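Local coordinates for protein starch synthase I (Hordeum vulgare, PDB 4HLN) that belongs to the starch synthases, two-domain glycosyltransferases built from Rossmann-like halves, and carries a bound glycan, at residues F237-T240 / L241-Y244. Numbering follows the deposited sequence.
Sequences FRYT and LLCY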
ATOM      1  N   PHE A 237      -4.387  18.083  16.751  1.00 37.50           N
ATOM      2  CA  PHE A 237      -3.614  19.308  16.736  1.00 36.77           C
ATOM      3  C   PHE A 237      -2.271  19.156  16.001  1.00 42.70           C
ATOM      4  O   PHE A 237      -1.891  20.015  15.179  1.00 37.83           O
ATOM      5  CB  PHE A 237      -3.405  19.792  18.176  1.00 33.67           C
ATOM      6  CG  PHE A 237      -2.335  20.829  18.326  1.00 39.48           C
ATOM      7  CD1 PHE A 237      -2.490  22.095  17.775  1.00 43.92           C
ATOM      8  CD2 PHE A 237      -1.167  20.541  19.019  1.00 37.53           C
ATOM      9  CE1 PHE A 237      -1.490  23.061  17.913  1.00 41.99           C
ATOM     10  CE2 PHE A 237      -0.162  21.504  19.165  1.00 40.93           C
ATOM     11  CZ  PHE A 237      -0.319  22.763  18.616  1.00 30.35           C
ATOM     12  N   ARG A 238      -1.552  18.077  16.300  1.00 34.27           N
ATOM     13  CA  ARG A 238      -0.227  17.856  15.721  1.00 34.39           C
ATOM     14  C   ARG A 238      -0.324  17.809  14.204  1.00 41.76           C
ATOM     15  O   ARG A 238       0.463  18.437  13.500  1.00 39.15           O
ATOM     16  CB  ARG A 238       0.401  16.541  16.204  1.00 27.96           C
ATOM     17  CG  ARG A 238       0.771  16.479  17.676  1.00 39.57           C
ATOM     18  CD  ARG A 238       0.786  15.034  18.145  1.00 42.48           C
ATOM     19  NE  ARG A 238       2.120  14.452  18.190  1.00 42.49           N
ATOM     20  CZ  ARG A 238       2.405  13.207  17.821  1.00 50.29           C
ATOM     21  NH1 ARG A 238       1.444  12.429  17.362  1.00 52.50           N
ATOM     22  NH2 ARG A 238       3.650  12.743  17.900  1.00 59.99           N
ATOM     23  N   TYR A 239      -1.299  17.064  13.704  1.00 33.82           N
ATOM     24  CA  TYR A 239      -1.381  16.823  12.276  1.00 34.24           C
ATOM     25  C   TYR A 239      -2.070  17.948  11.508  1.00 37.82           C
ATOM     26  O   TYR A 239      -1.875  18.110  10.308  1.00 41.19           O
ATOM     27  CB  TYR A 239      -1.937  15.427  12.012  1.00 35.95           C
ATOM     28  CG  TYR A 239      -0.940  14.421  12.498  1.00 41.57           C
ATOM     29  CD1 TYR A 239      -1.162  13.679  13.647  1.00 37.07           C
ATOM     30  CD2 TYR A 239       0.285  14.278  11.846  1.00 46.51           C
ATOM     31  CE1 TYR A 239      -0.198  12.775  14.112  1.00 37.37           C
ATOM     32  CE2 TYR A 239       1.238  13.387  12.284  1.00 42.98           C
ATOM     33  CZ  TYR A 239       0.997  12.630  13.417  1.00 45.67           C
ATOM     34  OH  TYR A 239       1.970  11.747  13.841  1.00 41.17           O
ATOM     35  N   THR A 240      -2.830  18.752  12.235  1.00 36.77           N
ATOM     36  CA  THR A 240      -3.284  20.044  11.743  1.00 39.92           C
ATOM     37  C   THR A 240      -2.076  20.938  11.408  1.00 41.96           C
ATOM     38  O   THR A 240      -2.042  21.577  10.351  1.00 39.17           O
ATOM     39  CB  THR A 240      -4.212  20.721  12.789  1.00 34.93           C
ATOM     40  OG1 THR A 240      -5.416  19.961  12.893  1.00 40.29           O
ATOM     41  CG2 THR A 240      -4.588  22.141  12.396  1.00 26.73           C
ATOM     42  N   LEU A 241      -1.080  20.963  12.295  1.00 35.86           N
ATOM     43  CA  LEU A 241       0.115  21.765  12.060  1.00 37.43           C
ATOM     44  C   LEU A 241       0.799  21.280  10.797  1.00 42.69           C
ATOM     45  O   LEU A 241       1.202  22.082   9.939  1.00 37.47           O
ATOM     46  CB  LEU A 241       1.090  21.670  13.228  1.00 34.31           C
ATOM     47  CG  LEU A 241       0.630  22.254  14.558  1.00 45.21           C
ATOM     48  CD1 LEU A 241       1.737  22.170  15.608  1.00 42.68           C
ATOM     49  CD2 LEU A 241       0.139  23.677  14.392  1.00 37.50           C
ATOM     50  N   LEU A 242       0.911  19.955  10.695  1.00 32.47           N
ATOM     51  CA  LEU A 242       1.553  19.317   9.563  1.00 31.74           C
ATOM     52  C   LEU A 242       0.937  19.833   8.279  1.00 42.72           C
ATOM     53  O   LEU A 242       1.643  20.160   7.330  1.00 46.24           O
ATOM     54  CB  LEU A 242       1.375  17.800   9.627  1.00 26.52           C
ATOM     55  CG  LEU A 242       1.922  17.131   8.371  1.00 34.39           C
ATOM     56  CD1 LEU A 242       3.393  17.531   8.145  1.00 34.03           C
ATOM     57  CD2 LEU A 242       1.774  15.635   8.413  1.00 40.00           C
ATOM     58  N   CYS A 243      -0.390  19.911   8.262  1.00 34.49           N
ATOM     59  CA  CYS A 243      -1.112  20.218   7.042  1.00 29.24           C
ATOM     60  C   CYS A 243      -0.970  21.678   6.629  1.00 41.56           C
ATOM     61  O   CYS A 243      -0.711  21.963   5.469  1.00 42.33           O
ATOM     62  CB  CYS A 243      -2.579  19.812   7.180  1.00 37.73           C
ATOM     63  SG  CYS A 243      -2.857  18.013   7.031  1.00 44.42           S
ATOM     64  N   TYR A 244      -1.119  22.599   7.577  1.00 37.40           N
ATOM     65  CA  TYR A 244      -0.865  24.008   7.296  1.00 33.86           C
ATOM     66  C   TYR A 244       0.562  24.233   6.762  1.00 42.12           C
ATOM     67  O   TYR A 244       0.773  24.962   5.787  1.00 48.80           O
ATOM     68  CB  TYR A 244      -1.095  24.864   8.548  1.00 27.26           C
ATOM     69  CG  TYR A 244      -2.536  25.255   8.771  1.00 37.10           C
ATOM     70  CD1 TYR A 244      -3.093  26.338   8.090  1.00 33.23           C
ATOM     71  CD2 TYR A 244      -3.346  24.549   9.673  1.00 42.38           C
ATOM     72  CE1 TYR A 244      -4.403  26.710   8.285  1.00 39.88           C
ATOM     73  CE2 TYR A 244      -4.670  24.907   9.877  1.00 36.65           C
ATOM     74  CZ  TYR A 244      -5.193  25.987   9.176  1.00 45.35           C
ATOM     75  OH  TYR A 244      -6.497  26.364   9.350  1.00 39.40           O
TER
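Four consecutive i to i+4 hydrogen bonds join F237-T240 to L241-Y244 as two successive turns of helix 235-252, running from L241 N to F237 O at 3.1 Å through to Y244 N to T240 O, also 3.1 Å and nearly straight at 175°, with a weak extra bond from C243 N to T240 O.

On one flank the isobutyl group of L241 sits over a face of the F237 ring, with CD1 3.7 Å from F237 CZ. F237 CG is anti to the backbone N (chi1 165°), which lays the phenyl out across the helix axis, and L241 reaches back over its face. T240 and Y244 run side by side, and the methyl CG2 of T240 meets the Y244 ring in its plane, 3.7 Å from CE2. L242 instead puts CD2 at the edge of the Y239 ring, 4.0 Å from Y239 CD2.

Beyond these turns, F192 and H196 meet the F237 ring edge-to-face, as H272 does the Y239 ring. T240 OG1 bonds back within the helix to Q236 O, and R238 bonds to N235 OD1 there as well as to S217 O and F229 O; Y244 OH bonds to L316 O, and Y239 OH to both Y168 OH and F229 O. In this largely buried part of the helix, the side-chain contacts between turns are therefore apolar, whereas the hydroxyls and the guanidinium all have hydrogen-bond partners, and those of Y239, Y244 and R238 tie the helix to loops of the starch synthase catalytic domain.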